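Local coordinates for malonate decarboxylase subunit alpha (Acinetobacter baumannii ATCC 17978, PDB 6MPR) that serves as the alpha subunit of malonate decarboxylase, probably the acyl-carrier-protein transferase that exchanges acetyl for malonyl on the carrier thioester before decarboxylation, at the interface of chains A and B. Sequence-based numbering; all coordinates share one arbitrary frame. Chains: chain A/B, Malonate decarboxylase subunit alpha.

Contacts 1 and 2 are neighbouring patches of one two-fold symmetric interface between copies of the same subunit, the centres of their C-alpha atoms about 9 Å apart. They share A:Ile144 and B:Tyr359, the latter at the end of helix 350-359. In contact 1 this helix end and B:His403 pack on helix 143-149 of chain A; in contact 2 the same tyrosine reaches on to helix 391-394 of chain A. The contacts have twins with the chains exchanged, while A:Gln358 and B:Gln358 meet each other near the two-fold axis. This is consistent with a dimer, although the deposited assembly alone does not establish that state in solution.

Contact 1: the interface of chains A and B. Residues chain A 144-145, 148-149, 152; chain B 355-356, 359-360, 403.
A:Glu145 and B:His403 make the polar link between helix 143-149 of chain A and a loop of chain B. The carboxylate oxygen OE1 of A:Glu145 accepts two hydrogen bonds: from the backbone N of B:His403 at 2.8 Å, on its syn side, and from the imidazole ND1 of B:His403 at 2.5 Å, on its anti side, both donors somewhat out of the carboxylate plane. The second is short and nearly straight (162° at H), with OE1 lying in the imidazole plane. The glutamate chain is extended, with CG anti to its backbone N, which carries the carboxylate out to the loop.

A:Arg149, one helical turn on, covers a face of the same imidazole. Its CD methylene sits over that face, 3.8 Å from the ring centroid, and the guanidinium lies over the CD2 edge, nearly parallel to the ring (17°). B:His403 is thus held at ND1 by the carboxylate and flanked on one face by the arginine.

Apolar packing fills the rest. The side chains of A:Glu145 and B:Tyr359 cross at about a right angle, CB and CG of the glutamate lying against CD1 of the ring, CB at 3.5 Å. The CD1 methyl of A:Ile144 touches both CE2 of B:Tyr359 and CD1 of B:Leu355, while A:Val152 places CG2 against the methyl groups of B:Ala356 and B:Ala360.

A:Ser148 lies close against helix 350-359, its CB 3.6 Å from CA of B:Ala356. Its OG lies 3.3 Å from CB of B:Ala360 and also against CB of B:Tyr359, but its hydroxyl turns back into its own helix (chi1 79°), where OG donates to the backbone O of A:Glu145 at 2.7 Å.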
ATOM      1  N   ILE A 144      -5.274   0.867   5.235  1.00 13.31           N
ATOM      2  CA  ILE A 144      -4.604  -0.188   4.481  1.00  8.74           C
ATOM      3  C   ILE A 144      -3.597  -0.944   5.332  1.00  9.61           C
ATOM      4  O   ILE A 144      -3.228  -2.064   4.973  1.00  9.03           O
ATOM      5  CB  ILE A 144      -3.925   0.330   3.199  1.00 10.87           C
ATOM      6  CG1 ILE A 144      -2.833   1.348   3.522  1.00 10.25           C
ATOM      7  CG2 ILE A 144      -4.985   0.879   2.238  1.00 14.04           C
ATOM      8  CD1 ILE A 144      -2.036   1.756   2.303  1.00 12.46           C
ATOM      9  N   GLU A 145      -3.153  -0.372   6.457  1.00 10.69           N
ATOM     10  CA  GLU A 145      -2.410  -1.157   7.446  1.00  9.94           C
ATOM     11  C   GLU A 145      -3.273  -2.277   8.016  1.00 11.35           C
ATOM     12  O   GLU A 145      -2.824  -3.427   8.145  1.00 10.12           O
ATOM     13  CB  GLU A 145      -1.904  -0.226   8.557  1.00  8.01           C
ATOM     14  CG  GLU A 145      -1.172  -0.889   9.714  1.00  8.43           C
ATOM     15  CD  GLU A 145      -0.941   0.096  10.865  1.00 12.31           C
ATOM     16  OE1 GLU A 145      -0.155  -0.225  11.783  1.00 11.62           O
ATOM     17  OE2 GLU A 145      -1.582   1.176  10.866  1.00 11.92           O
ATOM     18  N   SER A 148      -3.728  -5.024   5.544  1.00 10.06           N
ATOM     19  CA  SER A 148      -2.518  -5.808   5.328  0.52  9.14           C
ATOM     20  C   SER A 148      -2.348  -6.895   6.380  1.00  8.58           C
ATOM     21  O   SER A 148      -1.760  -7.935   6.087  1.00  8.25           O
ATOM     22  CB  SER A 148      -1.294  -4.894   5.311  0.52  8.61           C
ATOM     23  OG  SER A 148      -0.907  -4.552   6.632  0.52 10.02           O
ATOM     24  N   ARG A 149      -2.848  -6.672   7.595  1.00  8.47           N
ATOM     25  CA  ARG A 149      -2.719  -7.680   8.638  1.00 10.03           C
ATOM     26  C   ARG A 149      -3.596  -8.891   8.384  1.00  9.15           C
ATOM     27  O   ARG A 149      -3.357  -9.944   8.992  1.00  8.73           O
ATOM     28  CB  ARG A 149      -3.054  -7.063   9.996  1.00  8.45           C
ATOM     29  CG  ARG A 149      -2.052  -5.996  10.395  1.00  8.64           C
ATOM     30  CD  ARG A 149      -2.241  -5.571  11.831  1.00  8.94           C
ATOM     31  NE  ARG A 149      -1.836  -6.622  12.761  1.00 10.18           N
ATOM     32  CZ  ARG A 149      -2.034  -6.567  14.076  1.00 17.61           C
ATOM     33  NH1 ARG A 149      -2.679  -5.542  14.616  1.00 10.87           N
ATOM     34  NH2 ARG A 149      -1.623  -7.557  14.854  1.00 14.64           N
ATOM     35  N   VAL A 152      -1.481 -11.811   7.459  1.00  9.09           N
ATOM     36  CA  VAL A 152      -0.306 -12.063   8.293  1.00 13.24           C
ATOM     37  C   VAL A 152      -0.751 -12.568   9.660  1.00  9.81           C
ATOM     38  O   VAL A 152      -0.729 -13.779   9.913  1.00 12.53           O
ATOM     39  CB  VAL A 152       0.584 -10.810   8.420  1.00  9.60           C
ATOM     40  CG1 VAL A 152       1.771 -11.099   9.368  1.00 10.19           C
ATOM     41  CG2 VAL A 152       1.101 -10.380   7.056  1.00 11.61           C
TER
ATOM     42  N   LEU B 355       2.068  -5.069   0.226  1.00 10.71           N
ATOM     43  CA  LEU B 355       1.473  -4.167   1.207  1.00 12.84           C
ATOM     44  C   LEU B 355       1.634  -4.712   2.614  1.00  8.92           C
ATOM     45  O   LEU B 355       2.001  -3.973   3.535  1.00  9.59           O
ATOM     46  CB  LEU B 355      -0.003  -3.950   0.896  1.00  8.42           C
ATOM     47  CG  LEU B 355      -0.673  -2.850   1.713  1.00 24.07           C
ATOM     48  CD1 LEU B 355      -0.106  -1.467   1.402  1.00 25.98           C
ATOM     49  CD2 LEU B 355      -2.184  -2.894   1.517  1.00 31.46           C
ATOM     50  N   ALA B 356       1.380  -6.010   2.796  1.00  8.41           N
ATOM     51  CA  ALA B 356       1.648  -6.635   4.081  1.00  8.54           C
ATOM     52  C   ALA B 356       3.142  -6.595   4.414  1.00  8.85           C
ATOM     53  O   ALA B 356       3.519  -6.384   5.569  1.00  8.93           O
ATOM     54  CB  ALA B 356       1.132  -8.074   4.070  1.00  8.70           C
ATOM     55  N   TYR B 359       3.434  -2.987   5.878  1.00  8.29           N
ATOM     56  CA  TYR B 359       2.664  -2.538   7.028  1.00  9.28           C
ATOM     57  C   TYR B 359       2.452  -3.586   8.103  1.00 10.97           C
ATOM     58  O   TYR B 359       2.111  -3.213   9.231  1.00 12.50           O
ATOM     59  CB  TYR B 359       1.273  -2.069   6.583  1.00  7.39           C
ATOM     60  CG  TYR B 359       1.152  -0.587   6.317  1.00 10.68           C
ATOM     61  CD1 TYR B 359       1.299   0.335   7.341  1.00 10.14           C
ATOM     62  CD2 TYR B 359       0.869  -0.120   5.049  1.00  9.09           C
ATOM     63  CE1 TYR B 359       1.178   1.688   7.111  1.00  7.99           C
ATOM     64  CE2 TYR B 359       0.728   1.257   4.796  1.00 10.89           C
ATOM     65  CZ  TYR B 359       0.893   2.147   5.840  1.00 11.10           C
ATOM     66  OH  TYR B 359       0.764   3.497   5.636  1.00 11.13           O
ATOM     67  N   ALA B 360       2.578  -4.872   7.780  1.00  9.07           N
ATOM     68  CA  ALA B 360       2.118  -5.921   8.681  1.00  8.43           C
ATOM     69  C   ALA B 360       3.198  -6.833   9.246  1.00 15.07           C
ATOM     70  O   ALA B 360       2.903  -7.586  10.185  1.00 19.01           O
ATOM     71  CB  ALA B 360       1.062  -6.790   7.978  1.00  7.75           C
ATOM     72  N   HIS B 403       0.195   0.461  14.475  1.00 10.80           N
ATOM     73  CA  HIS B 403      -0.040  -0.671  15.363  1.00  9.19           C
ATOM     74  C   HIS B 403       1.275  -1.210  15.907  1.00 10.37           C
ATOM     75  O   HIS B 403       2.289  -1.240  15.205  1.00 11.04           O
ATOM     76  CB  HIS B 403      -0.845  -1.781  14.662  1.00 11.14           C
ATOM     77  CG  HIS B 403      -0.027  -2.754  13.857  1.00 10.29           C
ATOM     78  ND1 HIS B 403       0.424  -2.475  12.586  1.00 13.37           N
ATOM     79  CD2 HIS B 403       0.357  -4.028  14.118  1.00 13.38           C
ATOM     80  CE1 HIS B 403       1.074  -3.521  12.107  1.00 10.27           C
ATOM     81  NE2 HIS B 403       1.050  -4.479  13.018  1.00 11.08           N
TER

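Contact 2: the interface of chains A and B. Residues chain A 142, 144, 358, 392-393, 396; chain B 358-359, 399-400.
This patch belongs to a two-fold symmetric interface between identical subunits, mixing polar bonds with close backbone packing, and it probably helps to hold the dimer together. A:Gln358 and B:Gln358 meet tip to tip, their amide planes 72° apart. NE2 of B:Gln358 donates to OE1 of A:Gln358 at 3.1 Å, in a bent bond (138° at H) that approaches the acceptor out of its carbonyl plane. Both chains are extended with CG anti to the backbone N, bringing the two amides together. As modelled, the two amides are flipped relative to each other, which lets one donate to the other.

B:Tyr359 extends its phenol to helix 391-394, where OH donates to OD1 of A:Asn393 at 2.8 Å. The hydroxyl meets the amide oxygen in its carbonyl plane, on a lone pair. On chain B's own side, NE2 of B:Gln358 lies above the rim of the tyrosine ring.

The imidazole of A:His396 lies flat against the B:Arg399–B:Gly400 peptide, with the backbone N of B:Gly400 3.3 Å above the ring centre. In-plane bonding from ND1 of A:His396 to the backbone O of A:Pro392, at 2.9 Å, helps to fix the ring's rotation and presents this face to chain B. Together these contacts probably help to align the two subunits, joining the ends of both 350-359 helices and setting the 399-400 loop of one subunit against A:Asn393 and A:His396 of the other.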
ATOM      1  N   THR A 142      -4.177   2.606  10.515  1.00  9.66           N
ATOM      2  CA  THR A 142      -4.709   3.266   9.324  1.00  7.86           C
ATOM      3  C   THR A 142      -5.290   2.182   8.405  1.00 10.57           C
ATOM      4  O   THR A 142      -4.973   1.008   8.546  1.00 10.03           O
ATOM      5  CB  THR A 142      -3.636   4.130   8.629  1.00 10.13           C
ATOM      6  OG1 THR A 142      -4.226   4.926   7.578  1.00  9.50           O
ATOM      7  CG2 THR A 142      -2.483   3.309   8.070  1.00  8.95           C
ATOM      8  N   ILE A 144      -5.274   0.867   5.235  1.00 13.31           N
ATOM      9  CA  ILE A 144      -4.604  -0.188   4.481  1.00  8.74           C
ATOM     10  C   ILE A 144      -3.597  -0.944   5.332  1.00  9.61           C
ATOM     11  O   ILE A 144      -3.228  -2.064   4.973  1.00  9.03           O
ATOM     12  CB  ILE A 144      -3.925   0.330   3.199  1.00 10.87           C
ATOM     13  CG1 ILE A 144      -2.833   1.348   3.522  1.00 10.25           C
ATOM     14  CG2 ILE A 144      -4.985   0.879   2.238  1.00 14.04           C
ATOM     15  CD1 ILE A 144      -2.036   1.756   2.303  1.00 12.46           C
ATOM     16  N   GLN A 358      -0.616   7.258  -0.780  1.00 10.17           N
ATOM     17  CA  GLN A 358       0.709   7.182  -0.168  1.00 10.17           C
ATOM     18  C   GLN A 358       1.820   7.373  -1.202  1.00  9.92           C
ATOM     19  O   GLN A 358       2.717   8.203  -1.024  1.00 11.61           O
ATOM     20  CB  GLN A 358       0.898   5.831   0.531  1.00  9.97           C
ATOM     21  CG  GLN A 358       2.368   5.664   0.946  1.00 11.24           C
ATOM     22  CD  GLN A 358       2.720   4.289   1.480  1.00 17.94           C
ATOM     23  OE1 GLN A 358       3.894   4.002   1.695  1.00 20.26           O
ATOM     24  NE2 GLN A 358       1.719   3.448   1.709  1.00 23.03           N
ATOM     25  N   PRO A 392      -3.093   8.635   8.867  1.00 10.32           N
ATOM     26  CA  PRO A 392      -1.666   8.301   8.991  1.00 10.56           C
ATOM     27  C   PRO A 392      -1.043   7.855   7.680  1.00 10.80           C
ATOM     28  O   PRO A 392       0.119   8.171   7.418  1.00  9.01           O
ATOM     29  CB  PRO A 392      -1.663   7.181  10.036  1.00 11.14           C
ATOM     30  CG  PRO A 392      -2.896   7.426  10.823  1.00 10.71           C
ATOM     31  CD  PRO A 392      -3.907   7.866   9.827  1.00 10.61           C
ATOM     32  N   ASN A 393      -1.785   7.113   6.853  1.00 10.42           N
ATOM     33  CA  ASN A 393      -1.243   6.664   5.576  1.00  8.20           C
ATOM     34  C   ASN A 393      -1.078   7.826   4.606  1.00 10.53           C
ATOM     35  O   ASN A 393      -0.124   7.862   3.825  1.00 12.22           O
ATOM     36  CB  ASN A 393      -2.149   5.593   4.977  1.00  8.72           C
ATOM     37  CG  ASN A 393      -1.680   5.141   3.605  1.00 10.25           C
ATOM     38  OD1 ASN A 393      -0.613   4.540   3.474  1.00 11.35           O
ATOM     39  ND2 ASN A 393      -2.468   5.450   2.573  1.00  9.21           N
ATOM     40  N   HIS A 396       2.185  10.962   5.916  1.00  8.19           N
ATOM     41  CA  HIS A 396       3.568  10.659   6.243  1.00  8.93           C
ATOM     42  C   HIS A 396       4.407  10.718   4.975  1.00 12.12           C
ATOM     43  O   HIS A 396       3.895  10.645   3.854  1.00 13.10           O
ATOM     44  CB  HIS A 396       3.704   9.283   6.919  1.00 15.28           C
ATOM     45  CG  HIS A 396       3.556   8.130   5.972  1.00 12.16           C
ATOM     46  ND1 HIS A 396       2.335   7.561   5.682  1.00 10.83           N
ATOM     47  CD2 HIS A 396       4.474   7.441   5.252  1.00 10.33           C
ATOM     48  CE1 HIS A 396       2.503   6.584   4.805  1.00  8.51           C
ATOM     49  NE2 HIS A 396       3.792   6.480   4.539  1.00 10.06           N
TER
ATOM     50  N   GLN B 358       5.070  -4.208   3.792  1.00  9.00           N
ATOM     51  CA  GLN B 358       5.328  -2.871   4.327  1.00  7.83           C
ATOM     52  C   GLN B 358       4.716  -2.666   5.715  1.00  8.94           C
ATOM     53  O   GLN B 358       5.396  -2.217   6.643  1.00 11.06           O
ATOM     54  CB  GLN B 358       4.795  -1.793   3.376  1.00  7.77           C
ATOM     55  CG  GLN B 358       4.834  -0.425   4.064  1.00  9.50           C
ATOM     56  CD  GLN B 358       4.140   0.683   3.282  1.00 17.37           C
ATOM     57  OE1 GLN B 358       3.732   0.501   2.148  1.00 27.79           O
ATOM     58  NE2 GLN B 358       3.994   1.832   3.910  1.00 19.68           N
ATOM     59  N   TYR B 359       3.434  -2.987   5.878  1.00  8.29           N
ATOM     60  CA  TYR B 359       2.664  -2.538   7.028  1.00  9.28           C
ATOM     61  C   TYR B 359       2.452  -3.586   8.103  1.00 10.97           C
ATOM     62  O   TYR B 359       2.111  -3.213   9.231  1.00 12.50           O
ATOM     63  CB  TYR B 359       1.273  -2.069   6.583  1.00  7.39           C
ATOM     64  CG  TYR B 359       1.152  -0.587   6.317  1.00 10.68           C
ATOM     65  CD1 TYR B 359       1.299   0.335   7.341  1.00 10.14           C
ATOM     66  CD2 TYR B 359       0.869  -0.120   5.049  1.00  9.09           C
ATOM     67  CE1 TYR B 359       1.178   1.688   7.111  1.00  7.99           C
ATOM     68  CE2 TYR B 359       0.728   1.257   4.796  1.00 10.89           C
ATOM     69  CZ  TYR B 359       0.893   2.147   5.840  1.00 11.10           C
ATOM     70  OH  TYR B 359       0.764   3.497   5.636  1.00 11.13           O
ATOM     71  N   ARG B 399       6.239   5.005   7.908  1.00  9.14           N
ATOM     72  CA  ARG B 399       5.874   6.067   8.835  1.00  9.46           C
ATOM     73  C   ARG B 399       4.376   6.330   8.910  1.00 14.50           C
ATOM     74  O   ARG B 399       3.959   7.197   9.684  1.00 13.76           O
ATOM     75  CB  ARG B 399       6.625   7.334   8.460  1.00 13.23           C
ATOM     76  CG  ARG B 399       8.080   7.173   8.780  1.00 14.84           C
ATOM     77  CD  ARG B 399       8.860   8.136   7.958  1.00 18.84           C
ATOM     78  NE  ARG B 399       8.684   9.508   8.400  1.00 22.50           N
ATOM     79  CZ  ARG B 399       9.454  10.093   9.303  1.00 23.91           C
ATOM     80  NH1 ARG B 399      10.455   9.415   9.864  1.00 22.85           N
ATOM     81  NH2 ARG B 399       9.224  11.355   9.633  1.00 16.14           N
ATOM     82  N   GLY B 400       3.564   5.608   8.139  1.00 11.46           N
ATOM     83  CA  GLY B 400       2.133   5.585   8.373  1.00 12.23           C
ATOM     84  C   GLY B 400       1.683   4.507   9.338  1.00 12.99           C
ATOM     85  O   GLY B 400       0.517   4.485   9.744  1.00 12.16           O
TER